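Local coordinates for protein hyaluronoglucosaminidase (Apis mellifera, PDB 1FCQ) that hydrolyses hyaluronan as a glycoside hydrolase of family 56 and is a major allergen of honeybee venom, at residues G76-L81 with R155-Y160; G82-H87 with G161-E166. One frame throughout, in Å; residues are numbered along the deposited sequence.

Interactions 1 and 2 lie side by side on one long element, helix 146-175, their centres about 9 Å apart, and both are partly buried. Segment 76-81 is loop running into a short 3-10 turn, whereas 82-87 leads into helix 84-98, so consecutive pieces of chain meet successive turns of the same partner. In interaction 1 a glutamine amide and a proline ring share the work with two aromatic side chains; interaction 2 is more plainly apolar, with Phe164 as its centre and the side-chain bonds of Asn83 capping the start of helix 84-98. The two contacts touch where Pro79 O packs 3.3 Å from Phe164 CE1, which makes them neighbouring parts of one interface.

Interaction 1 of 2, residues G76-L81 with R155-Y160; sequences GGVPQL and RRFEKY
Gln80 and Phe157 meet with their flat groups turned almost upright to one another, the amide plane lying 79° from the plane of the ring. The amide reaches the helix backbone as well as the ring: Gln80 NE2 comes within 3.3 Å of Phe157 CA and 3.6 Å of Phe157 CD1, approaching the ring obliquely. The bend at chi2 (-92°) brings the amide in over the backbone of Phe157, with CG lodged between the glutamine's own backbone N and carbonyl carbon (chi1 62°). The other end of the amide is held from a third element, since Gln80 OE1 is hydrogen-bonded to Ser133 OG of helix 127-140.

Pro79 approaches the same ring at a slant, its CD 3.6 Å from Phe157 CE1, while Val78 CG1 arrives more distantly at the ring edge. In this (beta/alpha) barrel of family 56, the centre of the contact lies about 21 Å from the centre of the chain, and the contact joins the loop after strand 73-74 to the long helix 146-175. Helix 127-140 closes in as well, through Ser133 against both Val78 and Phe157.

Nearly one helical turn further on, Tyr160 presents its CB to the backbone of the 3-10 turn, 3.5 Å from Gln80 N, and its ring extends beside the glutamine. Tyr160 CD1 lies 3.7 Å from Gln80 CB, and Lys159 CG covers one face of the phenol ring near its rim. The lysine then reaches the far end of the tyrosine, Lys159 NZ donating to Tyr160 OH over 2.8 Å. Arg156 meets Gln80 CB with its backbone O and its own CB; the extended chain carries the guanidinium away to salt bridges with Glu152 and Glu140.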
# COMPACT_ATOMS: atom_id res chain seq x y z
N GLY A 76 -7.35 -19.13 9.41
CA GLY A 76 -8.78 -18.97 9.29
C GLY A 76 -9.30 -18.59 7.93
O GLY A 76 -10.49 -18.73 7.66
N GLY A 77 -8.49 -17.97 7.07
CA GLY A 77 -8.93 -17.55 5.75
C GLY A 77 -9.60 -16.17 5.81
O GLY A 77 -9.12 -15.22 5.20
N VAL A 78 -10.74 -16.11 6.49
CA VAL A 78 -11.46 -14.85 6.71
C VAL A 78 -11.17 -14.43 8.15
O VAL A 78 -10.96 -15.24 9.03
CB VAL A 78 -12.98 -14.99 6.53
CG1 VAL A 78 -13.38 -14.99 5.05
CG2 VAL A 78 -13.53 -16.23 7.23
N PRO A 79 -11.12 -13.12 8.40
CA PRO A 79 -10.73 -12.60 9.70
C PRO A 79 -11.59 -13.05 10.87
O PRO A 79 -11.06 -13.22 11.98
CB PRO A 79 -10.71 -11.09 9.49
CG PRO A 79 -11.57 -10.85 8.31
CD PRO A 79 -11.35 -12.05 7.40
N GLN A 80 -12.87 -13.29 10.65
CA GLN A 80 -13.77 -13.76 11.70
C GLN A 80 -13.45 -15.18 12.14
O GLN A 80 -14.03 -15.63 13.14
CB GLN A 80 -15.24 -13.62 11.30
CG GLN A 80 -15.68 -14.41 10.09
CD GLN A 80 -15.61 -13.71 8.75
OE1 GLN A 80 -16.51 -13.88 7.90
NE2 GLN A 80 -14.58 -12.90 8.54
N LEU A 81 -12.61 -15.94 11.43
CA LEU A 81 -12.17 -17.24 11.88
C LEU A 81 -10.70 -17.21 12.27
O LEU A 81 -10.08 -18.23 12.56
CB LEU A 81 -12.37 -18.29 10.77
CG LEU A 81 -13.81 -18.62 10.40
CD1 LEU A 81 -13.83 -19.56 9.20
CD2 LEU A 81 -14.55 -19.23 11.58
N ARG A 155 -21.45 -8.44 8.64
CA ARG A 155 -21.13 -7.89 9.95
C ARG A 155 -19.92 -8.54 10.60
O ARG A 155 -19.01 -7.85 11.09
CB ARG A 155 -22.37 -8.02 10.87
CG ARG A 155 -22.12 -7.40 12.23
CD ARG A 155 -23.13 -7.89 13.28
NE ARG A 155 -22.33 -8.14 14.48
CZ ARG A 155 -22.00 -9.29 15.03
NH1 ARG A 155 -22.43 -10.46 14.60
NH2 ARG A 155 -21.21 -9.22 16.10
N ARG A 156 -19.87 -9.88 10.59
CA ARG A 156 -18.76 -10.60 11.20
C ARG A 156 -17.46 -10.33 10.44
O ARG A 156 -16.43 -10.08 11.06
CB ARG A 156 -19.03 -12.10 11.24
CG ARG A 156 -20.15 -12.51 12.20
CD ARG A 156 -20.28 -14.02 12.12
NE ARG A 156 -21.37 -14.59 12.88
CZ ARG A 156 -21.74 -15.86 12.99
NH1 ARG A 156 -21.12 -16.87 12.38
NH2 ARG A 156 -22.79 -16.15 13.75
N PHE A 157 -17.54 -10.36 9.11
CA PHE A 157 -16.31 -10.08 8.35
C PHE A 157 -15.78 -8.68 8.66
O PHE A 157 -14.58 -8.53 8.90
CB PHE A 157 -16.56 -10.22 6.85
CG PHE A 157 -15.38 -9.81 6.00
CD1 PHE A 157 -14.44 -10.78 5.65
CD2 PHE A 157 -15.21 -8.50 5.60
CE1 PHE A 157 -13.35 -10.41 4.87
CE2 PHE A 157 -14.11 -8.14 4.85
CZ PHE A 157 -13.18 -9.10 4.48
N GLU A 158 -16.66 -7.68 8.63
CA GLU A 158 -16.20 -6.31 8.88
C GLU A 158 -15.73 -6.12 10.31
O GLU A 158 -14.76 -5.39 10.57
CB GLU A 158 -17.29 -5.31 8.50
CG GLU A 158 -17.53 -5.37 7.00
CD GLU A 158 -18.43 -4.31 6.43
OE1 GLU A 158 -19.17 -3.65 7.19
OE2 GLU A 158 -18.42 -4.10 5.21
N LYS A 159 -16.43 -6.73 11.27
CA LYS A 159 -16.03 -6.61 12.67
C LYS A 159 -14.60 -7.11 12.90
O LYS A 159 -13.76 -6.37 13.44
CB LYS A 159 -16.99 -7.41 13.54
CG LYS A 159 -16.59 -7.49 15.01
CD LYS A 159 -17.82 -8.01 15.77
CE LYS A 159 -17.62 -7.85 17.26
NZ LYS A 159 -16.88 -8.99 17.85
N TYR A 160 -14.31 -8.32 12.40
CA TYR A 160 -12.99 -8.91 12.63
C TYR A 160 -11.94 -8.39 11.67
O TYR A 160 -10.77 -8.32 12.03
CB TYR A 160 -13.12 -10.45 12.68
CG TYR A 160 -13.92 -10.80 13.94
CD1 TYR A 160 -15.28 -11.03 13.88
CD2 TYR A 160 -13.29 -10.80 15.18
CE1 TYR A 160 -16.00 -11.31 15.03
CE2 TYR A 160 -14.01 -11.06 16.34
CZ TYR A 160 -15.35 -11.32 16.25
OH TYR A 160 -16.07 -11.58 17.39

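Interaction 2 of 2, residues G82-H87 with G161-E166; sequences GNLTKH and GQLFME
Phe164 pushes its ring against the first turn of helix 84-98, a helix-to-helix contact on the outside of the (beta/alpha) barrel in which helix 146-175 supplies the aromatic wedge. The packing is tightest round the ring's far end. Phe164 CZ sits 3.6 Å from Leu84 CA, and the carbonyl carbons of Gly82 and Asn83 line the ring edge. Gly82 brings its backbone directly to that edge, with Gly82 C 3.7 Å from Phe164 CZ. Over one face lies Leu84 CD2, 4.1 Å from the Phe164 ring centroid and 14° off its normal, a CH-pi contact. His87 brings its CB to the ring edge, 3.7 Å from Phe164 CE2; the imidazole is tilted 46° to the phenyl plane, and its ring also meets that of Phe60.

Toward the more exposed side the contact thins to a pair of leucines crossing at about a right angle, Leu84 CD1 lying 3.7 Å from Leu163 CD2. Thr85 and Lys86, on the exposed side of the helix, do not touch 161-166, and the lysine side chain rests on Met59. There Asn83 serves as N-cap, its OD1 taking two donors: Thr85 OG1 lies in the carbonyl plane, whereas Lys86 N, 3.0 Å from Asn83 OD1, donates from above that plane in a nearly straight hydrogen bond, with an N-H...O angle of 168°.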
# COMPACT_ATOMS: atom_id res chain seq x y z
N GLY A 82 -10.09 -16.02 12.28
CA GLY A 82 -8.68 -15.90 12.56
C GLY A 82 -8.30 -15.85 14.03
O GLY A 82 -9.08 -15.44 14.89
N ASN A 83 -7.08 -16.25 14.31
CA ASN A 83 -6.49 -16.23 15.65
C ASN A 83 -5.69 -14.93 15.76
O ASN A 83 -4.59 -14.83 15.22
CB ASN A 83 -5.58 -17.44 15.84
CG ASN A 83 -5.07 -17.56 17.25
OD1 ASN A 83 -4.82 -16.56 17.92
ND2 ASN A 83 -4.91 -18.80 17.72
N LEU A 84 -6.26 -13.95 16.44
CA LEU A 84 -5.66 -12.61 16.56
C LEU A 84 -4.37 -12.63 17.35
O LEU A 84 -3.36 -12.02 16.99
CB LEU A 84 -6.63 -11.69 17.30
CG LEU A 84 -6.83 -10.23 16.99
CD1 LEU A 84 -7.24 -9.44 18.24
CD2 LEU A 84 -5.68 -9.54 16.29
N THR A 85 -4.40 -13.33 18.50
CA THR A 85 -3.20 -13.36 19.34
C THR A 85 -2.02 -13.97 18.60
O THR A 85 -0.92 -13.41 18.68
CB THR A 85 -3.45 -14.03 20.71
OG1 THR A 85 -3.74 -15.41 20.50
CG2 THR A 85 -4.60 -13.34 21.42
N LYS A 86 -2.22 -15.02 17.83
CA LYS A 86 -1.18 -15.64 17.02
C LYS A 86 -0.62 -14.63 16.02
O LYS A 86 0.58 -14.41 15.92
CB LYS A 86 -1.74 -16.85 16.27
CG LYS A 86 -0.66 -17.64 15.54
CD LYS A 86 -1.22 -18.80 14.75
CE LYS A 86 -1.92 -19.83 15.62
NZ LYS A 86 -0.99 -20.41 16.64
N HIS A 87 -1.55 -13.96 15.32
CA HIS A 87 -1.13 -12.92 14.37
C HIS A 87 -0.33 -11.82 15.04
O HIS A 87 0.74 -11.43 14.53
CB HIS A 87 -2.38 -12.34 13.69
CG HIS A 87 -2.03 -11.08 12.94
ND1 HIS A 87 -2.45 -9.81 13.25
CD2 HIS A 87 -1.21 -10.97 11.88
CE1 HIS A 87 -1.91 -8.99 12.38
NE2 HIS A 87 -1.15 -9.65 11.52
N GLY A 161 -12.38 -7.92 10.51
CA GLY A 161 -11.46 -7.29 9.53
C GLY A 161 -10.86 -6.04 10.19
O GLY A 161 -9.66 -5.77 10.12
N GLN A 162 -11.77 -5.24 10.74
CA GLN A 162 -11.38 -4.05 11.48
C GLN A 162 -10.47 -4.43 12.65
O GLN A 162 -9.45 -3.80 12.86
CB GLN A 162 -12.66 -3.34 12.01
CG GLN A 162 -12.23 -2.22 12.97
CD GLN A 162 -13.41 -1.46 13.54
OE1 GLN A 162 -13.31 -0.92 14.64
NE2 GLN A 162 -14.49 -1.37 12.80
N LEU A 163 -10.82 -5.42 13.46
CA LEU A 163 -10.01 -5.82 14.61
C LEU A 163 -8.58 -6.13 14.20
O LEU A 163 -7.63 -5.61 14.78
CB LEU A 163 -10.66 -7.03 15.29
CG LEU A 163 -10.01 -7.50 16.59
CD1 LEU A 163 -9.98 -6.39 17.65
CD2 LEU A 163 -10.71 -8.75 17.12
N PHE A 164 -8.44 -6.95 13.15
CA PHE A 164 -7.10 -7.32 12.72
C PHE A 164 -6.31 -6.10 12.22
O PHE A 164 -5.15 -5.94 12.59
CB PHE A 164 -7.17 -8.42 11.65
CG PHE A 164 -7.17 -9.82 12.22
CD1 PHE A 164 -8.34 -10.42 12.66
CD2 PHE A 164 -5.98 -10.51 12.37
CE1 PHE A 164 -8.33 -11.70 13.19
CE2 PHE A 164 -5.95 -11.77 12.92
CZ PHE A 164 -7.13 -12.37 13.33
N MET A 165 -6.94 -5.29 11.36
CA MET A 165 -6.19 -4.14 10.84
C MET A 165 -5.91 -3.10 11.91
O MET A 165 -4.80 -2.56 12.03
CB MET A 165 -6.91 -3.51 9.65
CG MET A 165 -6.83 -4.38 8.39
SD MET A 165 -7.53 -3.54 6.96
CE MET A 165 -6.33 -2.25 6.65
N GLU A 166 -6.92 -2.75 12.71
CA GLU A 166 -6.69 -1.72 13.73
C GLU A 166 -5.73 -2.18 14.80
O GLU A 166 -4.87 -1.40 15.20
CB GLU A 166 -8.03 -1.29 14.30
CG GLU A 166 -7.93 -0.05 15.17
CD GLU A 166 -9.27 0.46 15.64
OE1 GLU A 166 -10.33 -0.10 15.27
OE2 GLU A 166 -9.25 1.47 16.39